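Local coordinates for NAD_Gly3P_dh, NAD-dependent glycerol-3-phosphate dehydrogenase (Streptosporangium roseum, PDB 5OCM), which probably reduces imines to amines with NADPH as hydride donor, as an imine reductase related to the beta-hydroxyacid dehydrogenases, at residues Thr237-Val242 with Leu261-Ala266; Gly226-Leu231 with Gly278-Ile283. One frame throughout, in Å; residues are numbered along the deposited sequence.

Contact 1: residues Thr237-Val242 with Leu261-Ala266; sequences THVATV and LVRTLA. With 9RH (2,2,2-trifluoromethyl acetophenone hydrate), chain H.
Apolar contacts between two helices make up most of this interface. Val239 CG2 meets the methyl CB of Ala266 at 3.6 Å, the small alanine suiting a place where a valine branch points toward the partner helix. A turn further on, Val242 and Val262 cross obliquely, CG2 of the first 3.8 Å from CG1 of the second, while Val242 CG1 rests against the CB of Arg263. The Arg263 chain leaves with CG anti to the backbone N (chi1 -173°), bends at the next bond (chi2 38°) and meets Asp267 at NH1 and Asp243 at NH2 in salt bridges. The segments lie on consecutive helices, 235-252 and 257-271, roughly antiparallel in the helical C-terminal domain; the segment axes are 10.0 Å apart, with 153° between their directions.

Polar and ring contacts face the bound ketone hydrate (9RH). Its O2 donates to Thr241 OG1 at 2.8 Å. That hydroxyl, in the crowded position between backbone N and carbonyl carbon, donates to His238 O at 2.7 Å, a carbonyl that also accepts from Val242 N. Thr241, like Thr237, also touches the bound NADP. The His238 ring presents a face to hydrate O1, which sits 3.1 Å above its centre, and its ND1 is hydrogen-bonded to Trp178 NE1 of the second subunit. An alanine in place of His238 would remove this ring and would probably leave both hydrate and Trp178 less well positioned.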
loop_
_atom_site.group_PDB
_atom_site.type_symbol
_atom_site.label_atom_id
_atom_site.label_comp_id
_atom_site.label_asym_id
_atom_site.label_seq_id
_atom_site.Cartn_x
_atom_site.Cartn_y
_atom_site.Cartn_z
ATOM N N THR A 237 0.970 -19.329 7.527
ATOM C CA THR A 237 1.350 -19.334 6.111
ATOM C C THR A 237 2.045 -17.997 5.736
ATOM O O THR A 237 3.102 -17.992 5.054
ATOM C CB THR A 237 0.121 -19.602 5.234
ATOM O OG1 THR A 237 -0.357 -20.899 5.531
ATOM C CG2 THR A 237 0.393 -19.516 3.798
ATOM N N HIS A 238 1.470 -16.892 6.194
ATOM C CA HIS A 238 2.132 -15.603 6.051
ATOM C C HIS A 238 3.588 -15.603 6.560
ATOM O O HIS A 238 4.507 -15.132 5.874
ATOM C CB HIS A 238 1.349 -14.451 6.760
ATOM C CG HIS A 238 0.148 -13.944 6.000
ATOM N ND1 HIS A 238 0.231 -12.876 5.122
ATOM C CD2 HIS A 238 -1.166 -14.282 6.047
ATOM C CE1 HIS A 238 -0.988 -12.604 4.668
ATOM N NE2 HIS A 238 -1.853 -13.432 5.210
ATOM N N VAL A 239 3.799 -16.061 7.792
ATOM C CA VAL A 239 5.111 -15.928 8.428
ATOM C C VAL A 239 6.152 -16.786 7.683
ATOM O O VAL A 239 7.336 -16.372 7.619
ATOM C CB VAL A 239 5.110 -16.244 9.948
ATOM C CG1 VAL A 239 6.446 -16.485 10.516
ATOM C CG2 VAL A 239 4.272 -15.191 10.743
ATOM N N ALA A 240 5.736 -17.892 7.095
ATOM C CA ALA A 240 6.685 -18.655 6.273
ATOM C C ALA A 240 7.204 -17.814 5.104
ATOM O O ALA A 240 8.396 -17.877 4.789
ATOM C CB ALA A 240 6.077 -19.981 5.773
ATOM N N THR A 241 6.319 -17.022 4.471
ATOM C CA THR A 241 6.767 -16.109 3.383
ATOM C C THR A 241 7.516 -14.898 3.904
ATOM O O THR A 241 8.387 -14.401 3.199
ATOM C CB THR A 241 5.624 -15.703 2.412
ATOM O OG1 THR A 241 4.448 -15.319 3.157
ATOM C CG2 THR A 241 5.268 -16.853 1.527
ATOM N N VAL A 242 7.209 -14.411 5.112
ATOM C CA VAL A 242 8.000 -13.338 5.684
ATOM C C VAL A 242 9.446 -13.814 5.804
ATOM O O VAL A 242 10.403 -13.064 5.481
ATOM C CB VAL A 242 7.493 -12.849 7.044
ATOM C CG1 VAL A 242 8.411 -11.772 7.598
ATOM C CG2 VAL A 242 6.039 -12.320 6.915
ATOM N N LEU A 261 10.604 -6.275 11.343
ATOM C CA LEU A 261 9.497 -5.749 12.171
ATOM C C LEU A 261 8.186 -6.483 11.867
ATOM O O LEU A 261 7.412 -6.787 12.787
ATOM C CB LEU A 261 9.329 -4.229 12.059
ATOM C CG LEU A 261 8.208 -3.616 12.911
ATOM C CD1 LEU A 261 8.356 -3.950 14.415
ATOM C CD2 LEU A 261 8.119 -2.125 12.725
ATOM N N VAL A 262 7.952 -6.806 10.591
ATOM C CA VAL A 262 6.760 -7.593 10.190
ATOM C C VAL A 262 6.774 -8.927 10.964
ATOM O O VAL A 262 5.737 -9.338 11.532
ATOM C CB VAL A 262 6.712 -7.819 8.665
ATOM C CG1 VAL A 262 5.632 -8.824 8.264
ATOM C CG2 VAL A 262 6.542 -6.469 7.928
ATOM N N ARG A 263 7.927 -9.585 10.981
ATOM C CA ARG A 263 8.076 -10.885 11.680
ATOM C C ARG A 263 7.885 -10.736 13.191
ATOM O O ARG A 263 7.153 -11.525 13.799
ATOM C CB ARG A 263 9.466 -11.474 11.327
ATOM C CG ARG A 263 9.833 -12.843 11.771
ATOM C CD ARG A 263 8.784 -13.887 11.742
ATOM N NE ARG A 263 9.446 -15.230 11.509
ATOM C CZ ARG A 263 9.034 -16.397 12.058
ATOM N NH1 ARG A 263 7.973 -16.444 12.869
ATOM N NH2 ARG A 263 9.617 -17.502 11.674
ATOM N N THR A 264 8.470 -9.703 13.779
ATOM C CA THR A 264 8.329 -9.433 15.212
ATOM C C THR A 264 6.876 -9.267 15.593
ATOM O O THR A 264 6.414 -9.802 16.615
ATOM C CB THR A 264 9.135 -8.175 15.589
ATOM O OG1 THR A 264 10.516 -8.507 15.414
ATOM C CG2 THR A 264 8.875 -7.679 16.986
ATOM N N LEU A 265 6.146 -8.484 14.813
ATOM C CA LEU A 265 4.746 -8.227 15.147
ATOM C C LEU A 265 3.941 -9.501 14.965
ATOM O O LEU A 265 3.095 -9.817 15.837
ATOM C CB LEU A 265 4.196 -7.099 14.267
ATOM C CG LEU A 265 4.688 -5.695 14.571
ATOM C CD1 LEU A 265 4.410 -4.717 13.406
ATOM C CD2 LEU A 265 4.087 -5.099 15.824
ATOM N N ALA A 266 4.162 -10.233 13.871
ATOM C CA ALA A 266 3.451 -11.459 13.660
ATOM C C ALA A 266 3.770 -12.527 14.774
ATOM O O ALA A 266 2.909 -13.291 15.187
ATOM C CB ALA A 266 3.732 -12.024 12.300
HETATM O O1 9RH H . 0.538 -15.339 3.114
HETATM C C1 9RH H . 1.037 -15.205 1.764
HETATM O O2 9RH H . 2.208 -14.431 1.676
HETATM C C2 9RH H . -0.010 -14.608 0.825
HETATM C C3 9RH H . -1.269 -14.302 1.305
HETATM C C4 9RH H . -2.185 -13.640 0.498
HETATM C C5 9RH H . -1.863 -13.312 -0.798
HETATM C C6 9RH H . -0.612 -13.641 -1.296
HETATM C C7 9RH H . 0.313 -14.278 -0.479
HETATM C C8 9RH H . 1.336 -16.612 1.339
HETATM F F1 9RH H . 2.168 -17.188 2.222
HETATM F F2 9RH H . 1.873 -16.665 0.089
HETATM F F3 9RH H . 0.184 -17.261 1.327
#

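Contact 2: residues Gly226-Leu231 with Gly278-Ile283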
loop_
_atom_site.group_PDB
_atom_site.type_symbol
_atom_site.label_atom_id
_atom_site.label_comp_id
_atom_site.label_asym_id
_atom_site.label_seq_id
_atom_site.Cartn_x
_atom_site.Cartn_y
_atom_site.Cartn_z
ATOM N N GLY A 226 -14.556 -8.650 15.123
ATOM C CA GLY A 226 -13.640 -9.279 16.088
ATOM C C GLY A 226 -13.513 -10.738 15.894
ATOM O O GLY A 226 -13.356 -11.472 16.831
ATOM N N ALA A 227 -13.607 -11.200 14.647
ATOM C CA ALA A 227 -13.567 -12.615 14.306
ATOM C C ALA A 227 -12.768 -12.727 13.009
ATOM O O ALA A 227 -13.095 -12.058 12.033
ATOM C CB ALA A 227 -14.962 -13.156 14.122
ATOM N N TYR A 228 -11.752 -13.596 13.028
ATOM C CA TYR A 228 -10.718 -13.567 12.029
ATOM C C TYR A 228 -10.455 -14.934 11.403
ATOM O O TYR A 228 -9.321 -15.403 11.426
ATOM C CB TYR A 228 -9.430 -13.046 12.716
ATOM C CG TYR A 228 -9.657 -11.854 13.630
ATOM C CD1 TYR A 228 -9.925 -10.613 13.108
ATOM C CD2 TYR A 228 -9.557 -11.969 14.996
ATOM C CE1 TYR A 228 -10.107 -9.497 13.959
ATOM C CE2 TYR A 228 -9.764 -10.880 15.839
ATOM C CZ TYR A 228 -10.055 -9.659 15.308
ATOM O OH TYR A 228 -10.261 -8.559 16.098
ATOM N N PRO A 229 -11.467 -15.545 10.775
ATOM C CA PRO A 229 -11.186 -16.846 10.134
ATOM C C PRO A 229 -10.224 -16.685 8.954
ATOM O O PRO A 229 -10.273 -15.709 8.254
ATOM C CB PRO A 229 -12.583 -17.321 9.670
ATOM C CG PRO A 229 -13.306 -16.053 9.390
ATOM C CD PRO A 229 -12.842 -15.121 10.545
ATOM N N ALA A 230 -9.382 -17.688 8.746
ATOM C CA ALA A 230 -8.410 -17.692 7.660
ATOM C C ALA A 230 -9.062 -18.181 6.389
ATOM O O ALA A 230 -8.936 -19.339 6.038
ATOM C CB ALA A 230 -7.215 -18.539 8.041
ATOM N N LEU A 231 -9.803 -17.301 5.731
ATOM C CA LEU A 231 -10.505 -17.643 4.514
ATOM C C LEU A 231 -9.570 -17.738 3.305
ATOM O O LEU A 231 -9.851 -18.423 2.365
ATOM C CB LEU A 231 -11.634 -16.699 4.219
ATOM C CG LEU A 231 -12.691 -16.761 5.375
ATOM C CD1 LEU A 231 -13.713 -15.633 5.210
ATOM C CD2 LEU A 231 -13.381 -18.118 5.478
ATOM N N GLY A 278 -6.739 -15.686 10.278
ATOM C CA GLY A 278 -6.391 -14.818 9.159
ATOM C C GLY A 278 -5.581 -13.608 9.643
ATOM O O GLY A 278 -5.571 -13.263 10.821
ATOM N N TYR A 279 -4.973 -12.918 8.699
ATOM C CA TYR A 279 -4.092 -11.799 8.983
ATOM C C TYR A 279 -4.797 -10.660 9.703
ATOM O O TYR A 279 -4.158 -9.898 10.447
ATOM C CB TYR A 279 -3.384 -11.272 7.710
ATOM C CG TYR A 279 -2.124 -10.494 7.996
ATOM C CD1 TYR A 279 -0.901 -11.139 8.149
ATOM C CD2 TYR A 279 -2.147 -9.112 8.157
ATOM C CE1 TYR A 279 0.269 -10.432 8.424
ATOM C CE2 TYR A 279 -1.008 -8.384 8.480
ATOM C CZ TYR A 279 0.215 -9.058 8.623
ATOM O OH TYR A 279 1.338 -8.339 8.982
ATOM N N ALA A 280 -6.104 -10.530 9.522
ATOM C CA ALA A 280 -6.844 -9.474 10.223
ATOM C C ALA A 280 -6.721 -9.522 11.716
ATOM O O ALA A 280 -6.871 -8.502 12.394
ATOM C CB ALA A 280 -8.296 -9.489 9.772
ATOM N N ALA A 281 -6.453 -10.702 12.287
ATOM C CA ALA A 281 -6.210 -10.846 13.719
ATOM C C ALA A 281 -5.045 -9.991 14.211
ATOM O O ALA A 281 -4.976 -9.632 15.411
ATOM C CB ALA A 281 -5.991 -12.288 14.070
ATOM N N MET A 282 -4.152 -9.590 13.294
ATOM C CA MET A 282 -3.062 -8.670 13.610
ATOM C C MET A 282 -3.525 -7.335 14.150
ATOM O O MET A 282 -2.728 -6.643 14.805
ATOM C CB MET A 282 -2.186 -8.445 12.381
ATOM C CG MET A 282 -1.367 -9.672 12.029
ATOM S SD MET A 282 -0.154 -10.135 13.281
ATOM C CE MET A 282 0.772 -8.643 13.434
ATOM N N ILE A 283 -4.797 -6.961 13.951
ATOM C CA ILE A 283 -5.299 -5.751 14.543
ATOM C C ILE A 283 -5.002 -5.694 16.044
ATOM O O ILE A 283 -4.745 -4.595 16.592
ATOM C CB ILE A 283 -6.856 -5.608 14.334
ATOM C CG1 ILE A 283 -7.381 -4.271 14.807
ATOM C CG2 ILE A 283 -7.665 -6.716 15.002
ATOM C CD1 ILE A 283 -6.877 -3.136 13.951
#
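Across the two segments Tyr228 O is the one polar acceptor held, gripped by a single bond: Gly278 N donates to it at 2.8 Å, nearly straight at 169°. Glycine suits the donor's place, because a CB on Gly278 would point toward the other loop and run into Pro229 O. Next to it the chain of 226-231 folds into an inverse gamma turn centred on Ala230, closed by a weak bond from Leu231 N to Pro229 O, which also accepts from Gln222 NE2. Both loops belong to the helical C-terminal domain, and 226-231 runs directly into Asp232, which binds NADP+.

The rest of the contact is carried by the ring of Tyr228, whose CG, anti to the carbonyl carbon, lays it against the 3-10 segment 279-282. Ala281 CA forms a CH-pi contact with one face, 3.7 Å from the centroid of the Tyr228 ring and 16° off the normal; Gly226 C covers the opposite face, toward the rim. The alanines of that segment are small enough to come close, Ala281 CB to Tyr228 CD2 at 3.7 Å and Ala280 CB to Tyr228 CD1 at 3.9 Å. At the far end Ile283 CG2 meets the Tyr228 OH at 3.4 Å.

One directional backbone bond thus helps set how these loops lie together, whereas the aromatic ring, sandwiched between backbone atoms, adds broad contact through dispersion.

Contact 1 is nested along the chain inside the loop closed by contact 2, and their centres lie 14 Å apart in the helical C-terminal domain. They touch directly: Tyr279 CB packs 3.6 Å from His238 NE2, and Met282 CE reaches to 3.5 Å from Leu265 O, so the side of the 3-10 turn turned away from Tyr228 backs the helix pair. Contact 1 meets the bound hydrate itself, whereas contact 2 stands back from it, Tyr279 CD1 being 6.7 Å from 9RH O1. Trp178 of the second subunit faces both His238 and Tyr279, which places the two contacts along the dimer interface that completes the pocket.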